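Local coordinates for RsfP (Uncultured bacterium, PDB 4GLJ), which probably cleaves methylthioadenosine with phosphate, releasing adenine, as a phosphorylase-superfamily enzyme, and binds the dye rhodamine B, at residues I16-G21 with Y92-S97; I152-N157 with Q250-Q255; F129-V134 with K289-A294. One frame throughout, in Å; residues are numbered along the deposited sequence.

Interaction 1 (I16-G21 with Y92-S97); sequences IAIIGG and YIVSVS
Ile-18 and Val-94 lie side by side on one face of two adjoining parallel strands and point the same way, Ile-18 CD1 resting 3.8 Å from Val-94 CB. The second branch of Ile-18 has a different neighbour: CG2, anti to the backbone N (CG1 at chi1 -54°), meets Val-96 CG2 at 4.0 Å, the two side chains crossing obliquely. On the other face Ile-19 slants across Ile-93, placing CD1 3.7 Å and CG1 3.8 Å from the same methyl, Ile-93 CG2; Ala-17 and Ser-95 share that face.

The strand axes run 19° from parallel, and the backbones are laced by Ala-17 N to Tyr-92 O, Val-94 N to Ala-17 O, Ile-19 N to Val-94 O and Val-96 N to Ile-19 O. A weak fifth bond, Gly-21 N to Val-96 O at 2.8 Å, is bent to 123° where the first strand ends. A side chain on Gly-21 would run into Val-96 O, and a phosphate ion lies next to this glycine, consistent with a phosphate-binding loop as in related phosphorylases.

Ser-97 OG donates to Ser-95 OG, and both hydroxyls also bond to Asn-200. Strand 57-63 flanks 16-20 on its other edge, strand 213-221 flanks 92-101, and helix 237-263 packs Ile-253 and Ile-260 against the face bearing Ile-16, Ile-18, Tyr-92 and Val-96.

Interaction 2 (I152-N157 with Q250-Q255); sequences IRAYDN and QQVIKQ
Val-252 CG2 approaches the Tyr-155 ring at a slant, nearest CD1 at 4.1 Å, while Asp-156 OD1 of the same helix as the tyrosine lies in the ring plane at an edge. Tyr-155 CG is anti to the backbone N (chi1 179°), and its side chain also touches Met-111 and Cys-165 of strands 111-119 and 165-167. The other methyl of Val-252, CG1, sits 4.0 Å from Tyr-155 N.

The small side chain of Ala-154 is consistent with the close approach of the two helices, whose axes come within 7.8 Å of each other and cross at 118°. Its CB points at the partner helix and lies 3.6 Å from Val-252 O and 3.8 Å from Gln-255 CB. Both helices pack against strand 111-119, where Tyr-155 and Val-252 reach Met-111, within the alpha/beta fold of the phosphorylase superfamily.

Farther out, the Gln-255 chain, bent at chi2 (-55°), lies against the C-terminal end of helix 145-157. Its CB is 3.5 Å from Ala-154 O, and its OE1 is 3.7 Å from Asn-157 CB. One water joins the two amides: it accepts from Asn-157 ND2 and donates both to Gln-255 OE1, at 2.6 Å, and to Gln-255 O. An alanine at Gln-255 would probably leave this water without one of its acceptors and open a gap beside Asn-157. The glutamine side chain also touches Ala-158, just past the end of helix 145-157.

Interaction 3 (F129-V134 with K289-A294); sequences FGDGAV and KTRLAA
Leu-292 CD1 is the apolar tip of this contact and meets both Ala-133 CB, at 3.5 Å, and Phe-129 CE2, at 3.9 Å. Leu-292 sits at the end of helix 286-291, its CG anti to the carbonyl carbon (chi1 -59°), a position from which CD1 can face both residues. The edge of the Phe-129 ring carries Ala-133 O in its plane, and Tyr-42 touches Leu-292 as well. All three apolar residues are buried, and this is the compact half.

The outer half is polar and holds water. Arg-291 NH2 donates to Asp-131 O at 2.9 Å, with the nitrogen standing above the carbonyl plane and the N-H...O angle 135°. Asp-131 OD2 lies over one face of the guanidinium, the two group planes 11° apart; it is 3.7 Å from Arg-291 NH1, a long salt bridge, electrostatic only, with OD2 well out of the guanidinium plane. Two waters sit in that plane at its edges: one links NH2 to Gly-130 O, the other links NH1, at 2.7 Å, to Asp-131 O.

The loop is shaped by glycines: at the backbone angles of Gly-130 and Gly-132 a side chain would collide with the preceding carbonyl oxygen. Gly-130 N bonds to Ala-133 O, and Asp-131 N bonds to Glu-75 of the second subunit, bringing this turn to a subunit boundary. The arginine is therefore probably oriented by the Asp-131 carbonyl and the two waters, the carboxylate adding attraction without a directed bond.

In the fold
Interaction 1 is core: two central strands, every touching residue buried, tied by backbone hydrogen bonds and aliphatic packing about 5 Å from the chain's centre. Interaction 2 lies one layer out and touches it directly, since Ile-253 CD1 on helix 237-263 packs 3.7 Å from Val-96 CG2; there helix meets helix without a direct hydrogen bond, and a water bridges its outer, more exposed side. Interaction 3 lies on the opposite side of the chain's centre from interaction 2, their centres about 37 Å apart, and joins a loop to the end of the C-terminal helix 286-291 through one side-chain-to-carbonyl hydrogen bond, a long salt bridge, waters and a small apolar cluster beside another subunit.

Interaction 1 (I16-G21 with Y92-S97)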
loop_
_atom_site.group_PDB
_atom_site.type_symbol
_atom_site.label_atom_id
_atom_site.label_comp_id
_atom_site.label_asym_id
_atom_site.label_seq_id
_atom_site.Cartn_x
_atom_site.Cartn_y
_atom_site.Cartn_z
ATOM N N ILE A 16 -29.439 -13.527 -6.495
ATOM C CA ILE A 16 -28.192 -13.819 -7.202
ATOM C C ILE A 16 -27.814 -12.586 -8.030
ATOM O O ILE A 16 -28.712 -11.989 -8.655
ATOM C CB ILE A 16 -28.389 -14.964 -8.226
ATOM C CG1 ILE A 16 -28.859 -16.235 -7.508
ATOM C CG2 ILE A 16 -27.041 -15.223 -8.988
ATOM C CD1 ILE A 16 -29.420 -17.300 -8.480
ATOM N N ALA A 17 -26.529 -12.199 -7.997
ATOM C CA ALA A 17 -26.025 -11.071 -8.770
ATOM C C ALA A 17 -24.800 -11.436 -9.535
ATOM O O ALA A 17 -23.960 -12.223 -9.085
ATOM C CB ALA A 17 -25.777 -9.873 -7.862
ATOM N N ILE A 18 -24.690 -10.871 -10.727
ATOM C CA ILE A 18 -23.503 -11.019 -11.514
ATOM C C ILE A 18 -22.863 -9.614 -11.596
ATOM O O ILE A 18 -23.540 -8.630 -11.985
ATOM C CB ILE A 18 -23.841 -11.479 -12.926
ATOM C CG1 ILE A 18 -24.712 -12.771 -12.908
ATOM C CG2 ILE A 18 -22.595 -11.617 -13.813
ATOM C CD1 ILE A 18 -24.001 -13.940 -12.208
ATOM N N ILE A 19 -21.552 -9.540 -11.280
ATOM C CA ILE A 19 -20.822 -8.279 -11.390
ATOM C C ILE A 19 -19.934 -8.490 -12.563
ATOM O O ILE A 19 -19.030 -9.347 -12.570
ATOM C CB ILE A 19 -19.993 -7.891 -10.118
ATOM C CG1 ILE A 19 -20.910 -7.772 -8.920
ATOM C CG2 ILE A 19 -19.199 -6.592 -10.434
ATOM C CD1 ILE A 19 -20.201 -7.424 -7.609
ATOM N N GLY A 20 -20.233 -7.745 -13.645
ATOM C CA GLY A 20 -19.549 -7.945 -14.892
ATOM C C GLY A 20 -18.333 -7.023 -15.089
ATOM O O GLY A 20 -18.508 -5.775 -15.023
ATOM N N GLY A 21 -17.169 -7.628 -15.414
ATOM C CA GLY A 21 -15.858 -6.989 -15.630
ATOM C C GLY A 21 -15.644 -6.490 -17.036
ATOM O O GLY A 21 -16.629 -6.257 -17.773
ATOM N N TYR A 92 -25.966 -14.326 -3.215
ATOM C CA TYR A 92 -24.842 -14.917 -3.989
ATOM C C TYR A 92 -24.383 -13.955 -5.041
ATOM O O TYR A 92 -25.178 -13.438 -5.772
ATOM C CB TYR A 92 -25.210 -16.216 -4.718
ATOM C CG TYR A 92 -25.794 -17.312 -3.784
ATOM C CD1 TYR A 92 -24.957 -18.138 -3.006
ATOM C CD2 TYR A 92 -27.180 -17.432 -3.629
ATOM C CE1 TYR A 92 -25.490 -19.126 -2.166
ATOM C CE2 TYR A 92 -27.753 -18.404 -2.776
ATOM C CZ TYR A 92 -26.897 -19.246 -2.074
ATOM O OH TYR A 92 -27.452 -20.196 -1.255
ATOM N N ILE A 93 -23.058 -13.712 -5.096
ATOM C CA ILE A 93 -22.441 -12.910 -6.203
ATOM C C ILE A 93 -21.432 -13.752 -6.969
ATOM O O ILE A 93 -20.595 -14.420 -6.357
ATOM C CB ILE A 93 -21.676 -11.652 -5.658
ATOM C CG1 ILE A 93 -22.716 -10.701 -5.060
ATOM C CG2 ILE A 93 -20.894 -10.950 -6.781
ATOM C CD1 ILE A 93 -22.081 -9.516 -4.305
ATOM N N VAL A 94 -21.528 -13.699 -8.297
ATOM C CA VAL A 94 -20.472 -14.164 -9.153
ATOM C C VAL A 94 -19.845 -12.934 -9.800
ATOM O O VAL A 94 -20.455 -12.210 -10.548
ATOM C CB VAL A 94 -20.939 -15.145 -10.266
ATOM C CG1 VAL A 94 -19.730 -15.596 -11.127
ATOM C CG2 VAL A 94 -21.566 -16.378 -9.605
ATOM N N SER A 95 -18.562 -12.762 -9.563
ATOM C CA SER A 95 -17.790 -11.649 -10.150
ATOM C C SER A 95 -17.112 -12.253 -11.395
ATOM O O SER A 95 -16.483 -13.322 -11.349
ATOM C CB SER A 95 -16.652 -11.278 -9.166
ATOM O OG SER A 95 -15.558 -10.730 -9.943
ATOM N N VAL A 96 -17.231 -11.579 -12.499
ATOM C CA VAL A 96 -16.688 -12.072 -13.717
ATOM C C VAL A 96 -15.647 -11.080 -14.139
ATOM O O VAL A 96 -15.995 -9.924 -14.405
ATOM C CB VAL A 96 -17.760 -12.227 -14.815
ATOM C CG1 VAL A 96 -17.050 -12.765 -16.065
ATOM C CG2 VAL A 96 -18.909 -13.166 -14.340
ATOM N N SER A 97 -14.371 -11.492 -14.108
ATOM C CA SER A 97 -13.258 -10.547 -14.235
ATOM C C SER A 97 -12.165 -10.964 -15.217
ATOM O O SER A 97 -11.763 -12.148 -15.234
ATOM C CB SER A 97 -12.600 -10.426 -12.882
ATOM O OG SER A 97 -13.598 -9.889 -12.054
#

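Interaction 2 (I152-N157 with Q250-Q255)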
loop_
_atom_site.group_PDB
_atom_site.type_symbol
_atom_site.label_atom_id
_atom_site.label_comp_id
_atom_site.label_asym_id
_atom_site.label_seq_id
_atom_site.Cartn_x
_atom_site.Cartn_y
_atom_site.Cartn_z
ATOM N N ILE A 152 -17.189 -24.330 -11.389
ATOM C CA ILE A 152 -16.501 -25.399 -12.023
ATOM C C ILE A 152 -17.498 -26.290 -12.768
ATOM O O ILE A 152 -17.244 -26.647 -13.908
ATOM C CB ILE A 152 -15.692 -26.253 -10.975
ATOM C CG1 ILE A 152 -14.516 -25.441 -10.391
ATOM C CG2 ILE A 152 -15.152 -27.486 -11.622
ATOM C CD1 ILE A 152 -13.996 -26.000 -9.042
ATOM N N ARG A 153 -18.600 -26.672 -12.121
ATOM C CA ARG A 153 -19.548 -27.602 -12.789
ATOM C C ARG A 153 -20.312 -26.810 -13.885
ATOM O O ARG A 153 -20.632 -27.373 -14.925
ATOM C CB ARG A 153 -20.486 -28.225 -11.778
ATOM C CG ARG A 153 -19.757 -29.197 -10.872
ATOM C CD ARG A 153 -20.689 -29.899 -9.919
ATOM N NE ARG A 153 -21.035 -29.027 -8.808
ATOM C CZ ARG A 153 -22.275 -28.646 -8.525
ATOM N NH1 ARG A 153 -23.294 -29.070 -9.265
ATOM N NH2 ARG A 153 -22.479 -27.861 -7.476
ATOM N N ALA A 154 -20.552 -25.518 -13.627
ATOM C CA ALA A 154 -21.242 -24.616 -14.613
ATOM C C ALA A 154 -20.389 -24.552 -15.901
ATOM O O ALA A 154 -20.924 -24.605 -17.037
ATOM C CB ALA A 154 -21.437 -23.199 -14.054
ATOM N N TYR A 155 -19.063 -24.444 -15.728
ATOM C CA TYR A 155 -18.139 -24.350 -16.877
ATOM C C TYR A 155 -18.277 -25.618 -17.687
ATOM O O TYR A 155 -18.315 -25.584 -18.939
ATOM C CB TYR A 155 -16.634 -24.283 -16.433
ATOM C CG TYR A 155 -15.668 -24.203 -17.622
ATOM C CD1 TYR A 155 -15.281 -22.943 -18.160
ATOM C CD2 TYR A 155 -15.079 -25.366 -18.182
ATOM C CE1 TYR A 155 -14.389 -22.867 -19.240
ATOM C CE2 TYR A 155 -14.206 -25.280 -19.253
ATOM C CZ TYR A 155 -13.846 -24.041 -19.776
ATOM O OH TYR A 155 -12.945 -23.971 -20.859
ATOM N N ASP A 156 -18.282 -26.765 -16.993
ATOM C CA ASP A 156 -18.339 -28.013 -17.714
ATOM C C ASP A 156 -19.672 -28.126 -18.407
ATOM O O ASP A 156 -19.739 -28.663 -19.501
ATOM C CB ASP A 156 -18.152 -29.225 -16.789
ATOM C CG ASP A 156 -16.722 -29.369 -16.281
ATOM O OD1 ASP A 156 -15.752 -29.026 -17.007
ATOM O OD2 ASP A 156 -16.544 -29.873 -15.141
ATOM N N ASN A 157 -20.725 -27.665 -17.746
ATOM C CA ASN A 157 -22.112 -27.729 -18.287
ATOM C C ASN A 157 -22.312 -26.823 -19.515
ATOM O O ASN A 157 -23.176 -27.052 -20.349
ATOM C CB ASN A 157 -23.148 -27.372 -17.209
ATOM C CG ASN A 157 -23.360 -28.490 -16.201
ATOM O OD1 ASN A 157 -22.782 -29.559 -16.311
ATOM N ND2 ASN A 157 -24.189 -28.241 -15.217
ATOM N N GLN A 250 -20.704 -15.570 -20.617
ATOM C CA GLN A 250 -22.163 -15.583 -20.597
ATOM C C GLN A 250 -22.770 -16.996 -20.531
ATOM O O GLN A 250 -23.750 -17.208 -19.783
ATOM C CB GLN A 250 -22.767 -14.861 -21.826
ATOM C CG GLN A 250 -22.336 -13.407 -21.982
ATOM C CD GLN A 250 -23.035 -12.442 -21.021
ATOM O OE1 GLN A 250 -23.915 -12.838 -20.227
ATOM N NE2 GLN A 250 -22.652 -11.161 -21.090
ATOM N N GLN A 251 -22.202 -17.939 -21.294
ATOM C CA GLN A 251 -22.691 -19.347 -21.241
ATOM C C GLN A 251 -22.457 -19.975 -19.878
ATOM O O GLN A 251 -23.347 -20.643 -19.299
ATOM C CB GLN A 251 -22.081 -20.224 -22.354
ATOM C CG GLN A 251 -22.206 -19.651 -23.744
ATOM C CD GLN A 251 -23.621 -19.180 -24.026
ATOM O OE1 GLN A 251 -24.607 -19.877 -23.695
ATOM N NE2 GLN A 251 -23.739 -17.989 -24.637
ATOM N N VAL A 252 -21.292 -19.648 -19.298
ATOM C CA VAL A 252 -20.973 -20.170 -17.997
ATOM C C VAL A 252 -21.914 -19.627 -16.923
ATOM O O VAL A 252 -22.398 -20.403 -16.091
ATOM C CB VAL A 252 -19.475 -19.927 -17.620
ATOM C CG1 VAL A 252 -19.211 -20.521 -16.225
ATOM C CG2 VAL A 252 -18.537 -20.552 -18.703
ATOM N N ILE A 253 -22.128 -18.309 -16.917
ATOM C CA ILE A 253 -23.072 -17.633 -16.022
ATOM C C ILE A 253 -24.478 -18.256 -16.155
ATOM O O ILE A 253 -25.145 -18.527 -15.133
ATOM C CB ILE A 253 -23.110 -16.103 -16.378
ATOM C CG1 ILE A 253 -21.850 -15.374 -15.860
ATOM C CG2 ILE A 253 -24.361 -15.380 -15.910
ATOM C CD1 ILE A 253 -21.687 -14.047 -16.629
ATOM N N LYS A 254 -24.952 -18.441 -17.390
ATOM C CA LYS A 254 -26.282 -19.111 -17.581
ATOM C C LYS A 254 -26.366 -20.417 -16.772
ATOM O O LYS A 254 -27.270 -20.612 -15.967
ATOM C CB LYS A 254 -26.608 -19.324 -19.080
ATOM C CG LYS A 254 -27.287 -18.104 -19.632
ATOM C CD LYS A 254 -27.638 -18.135 -21.132
ATOM C CE LYS A 254 -26.472 -17.579 -21.941
ATOM N NZ LYS A 254 -26.937 -16.986 -23.222
ATOM N N GLN A 255 -25.369 -21.270 -16.940
ATOM C CA GLN A 255 -25.291 -22.537 -16.215
ATOM C C GLN A 255 -25.152 -22.383 -14.709
ATOM O O GLN A 255 -25.784 -23.133 -13.953
ATOM C CB GLN A 255 -24.151 -23.393 -16.766
ATOM C CG GLN A 255 -24.295 -23.851 -18.225
ATOM C CD GLN A 255 -25.587 -24.602 -18.529
ATOM O OE1 GLN A 255 -26.145 -25.310 -17.705
ATOM N NE2 GLN A 255 -26.082 -24.394 -19.715
HETATM O O HOH W 1 -25.881 -25.690 -15.194
#

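Interaction 3 (F129-V134 with K289-A294)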
loop_
_atom_site.group_PDB
_atom_site.type_symbol
_atom_site.label_atom_id
_atom_site.label_comp_id
_atom_site.label_asym_id
_atom_site.label_seq_id
_atom_site.Cartn_x
_atom_site.Cartn_y
_atom_site.Cartn_z
ATOM N N PHE A 129 -16.686 -0.555 7.773
ATOM C CA PHE A 129 -16.570 -0.237 9.186
ATOM C C PHE A 129 -15.662 0.935 9.509
ATOM O O PHE A 129 -15.013 1.470 8.628
ATOM C CB PHE A 129 -16.233 -1.544 9.959
ATOM C CG PHE A 129 -17.418 -2.504 9.902
ATOM C CD1 PHE A 129 -17.533 -3.477 8.880
ATOM C CD2 PHE A 129 -18.498 -2.328 10.767
ATOM C CE1 PHE A 129 -18.674 -4.301 8.810
ATOM C CE2 PHE A 129 -19.622 -3.136 10.710
ATOM C CZ PHE A 129 -19.742 -4.091 9.680
ATOM N N GLY A 130 -15.603 1.337 10.775
ATOM C CA GLY A 130 -14.907 2.564 11.120
ATOM C C GLY A 130 -15.983 3.589 11.418
ATOM O O GLY A 130 -17.209 3.297 11.293
ATOM N N ASP A 131 -15.538 4.771 11.895
ATOM C CA ASP A 131 -16.435 5.882 12.183
ATOM C C ASP A 131 -17.671 5.487 12.961
ATOM O O ASP A 131 -18.805 5.875 12.558
ATOM C CB ASP A 131 -16.827 6.629 10.879
ATOM C CG ASP A 131 -17.536 7.958 11.157
ATOM O OD1 ASP A 131 -17.361 8.562 12.255
ATOM O OD2 ASP A 131 -18.275 8.428 10.259
ATOM N N GLY A 132 -17.510 4.762 14.083
ATOM C CA GLY A 132 -18.696 4.405 14.882
ATOM C C GLY A 132 -19.011 2.907 15.079
ATOM O O GLY A 132 -19.771 2.571 15.973
ATOM N N ALA A 133 -18.402 2.034 14.296
ATOM C CA ALA A 133 -18.675 0.584 14.370
ATOM C C ALA A 133 -17.387 -0.155 14.037
ATOM O O ALA A 133 -16.717 0.226 13.071
ATOM C CB ALA A 133 -19.723 0.224 13.364
ATOM N N VAL A 134 -17.052 -1.181 14.817
ATOM C CA VAL A 134 -15.826 -1.987 14.611
ATOM C C VAL A 134 -16.275 -3.429 14.349
ATOM O O VAL A 134 -17.132 -3.990 15.116
ATOM C CB VAL A 134 -14.952 -1.960 15.917
ATOM C CG1 VAL A 134 -13.708 -2.877 15.827
ATOM C CG2 VAL A 134 -14.534 -0.528 16.279
ATOM N N LYS A 289 -25.799 3.499 12.652
ATOM C CA LYS A 289 -26.799 2.457 12.362
ATOM C C LYS A 289 -27.448 2.688 10.995
ATOM O O LYS A 289 -27.735 1.746 10.298
ATOM C CB LYS A 289 -27.928 2.451 13.389
ATOM C CG LYS A 289 -27.627 1.616 14.601
ATOM C CD LYS A 289 -28.890 1.438 15.478
ATOM C CE LYS A 289 -29.438 2.744 16.093
ATOM N NZ LYS A 289 -28.473 3.686 16.758
ATOM N N THR A 290 -27.694 3.952 10.652
ATOM C CA THR A 290 -28.418 4.311 9.441
ATOM C C THR A 290 -27.505 3.981 8.277
ATOM O O THR A 290 -27.949 3.371 7.303
ATOM C CB THR A 290 -28.797 5.808 9.409
ATOM O OG1 THR A 290 -29.542 6.150 10.591
ATOM C CG2 THR A 290 -29.600 6.142 8.152
ATOM N N ARG A 291 -26.230 4.350 8.379
ATOM C CA ARG A 291 -25.275 4.090 7.298
ATOM C C ARG A 291 -25.092 2.564 7.105
ATOM O O ARG A 291 -24.834 2.080 6.000
ATOM C CB ARG A 291 -23.924 4.724 7.676
ATOM C CG ARG A 291 -22.921 4.841 6.539
ATOM C CD ARG A 291 -21.604 5.554 6.909
ATOM N NE ARG A 291 -20.972 4.974 8.098
ATOM C CZ ARG A 291 -20.963 5.546 9.299
ATOM N NH1 ARG A 291 -21.509 6.753 9.538
ATOM N NH2 ARG A 291 -20.382 4.908 10.282
ATOM N N LEU A 292 -25.139 1.805 8.186
ATOM C CA LEU A 292 -24.880 0.367 8.058
ATOM C C LEU A 292 -26.116 -0.491 7.970
ATOM O O LEU A 292 -26.014 -1.746 8.015
ATOM C CB LEU A 292 -24.060 -0.120 9.267
ATOM C CG LEU A 292 -22.671 0.572 9.461
ATOM C CD1 LEU A 292 -22.047 -0.029 10.744
ATOM C CD2 LEU A 292 -21.813 0.340 8.211
ATOM N N ALA A 293 -27.278 0.165 7.863
ATOM C CA ALA A 293 -28.563 -0.530 8.075
ATOM C C ALA A 293 -28.688 -1.872 7.323
ATOM O O ALA A 293 -28.987 -2.924 7.932
ATOM C CB ALA A 293 -29.710 0.410 7.718
ATOM N N ALA A 294 -28.479 -1.857 6.003
ATOM C CA ALA A 294 -28.646 -3.105 5.187
ATOM C C ALA A 294 -27.700 -4.278 5.570
ATOM O O ALA A 294 -27.980 -5.431 5.236
ATOM C CB ALA A 294 -28.482 -2.806 3.717
HETATM O O HOH W 2 -19.187 2.335 9.632
HETATM O O HOH W 3 -21.277 7.858 11.947
#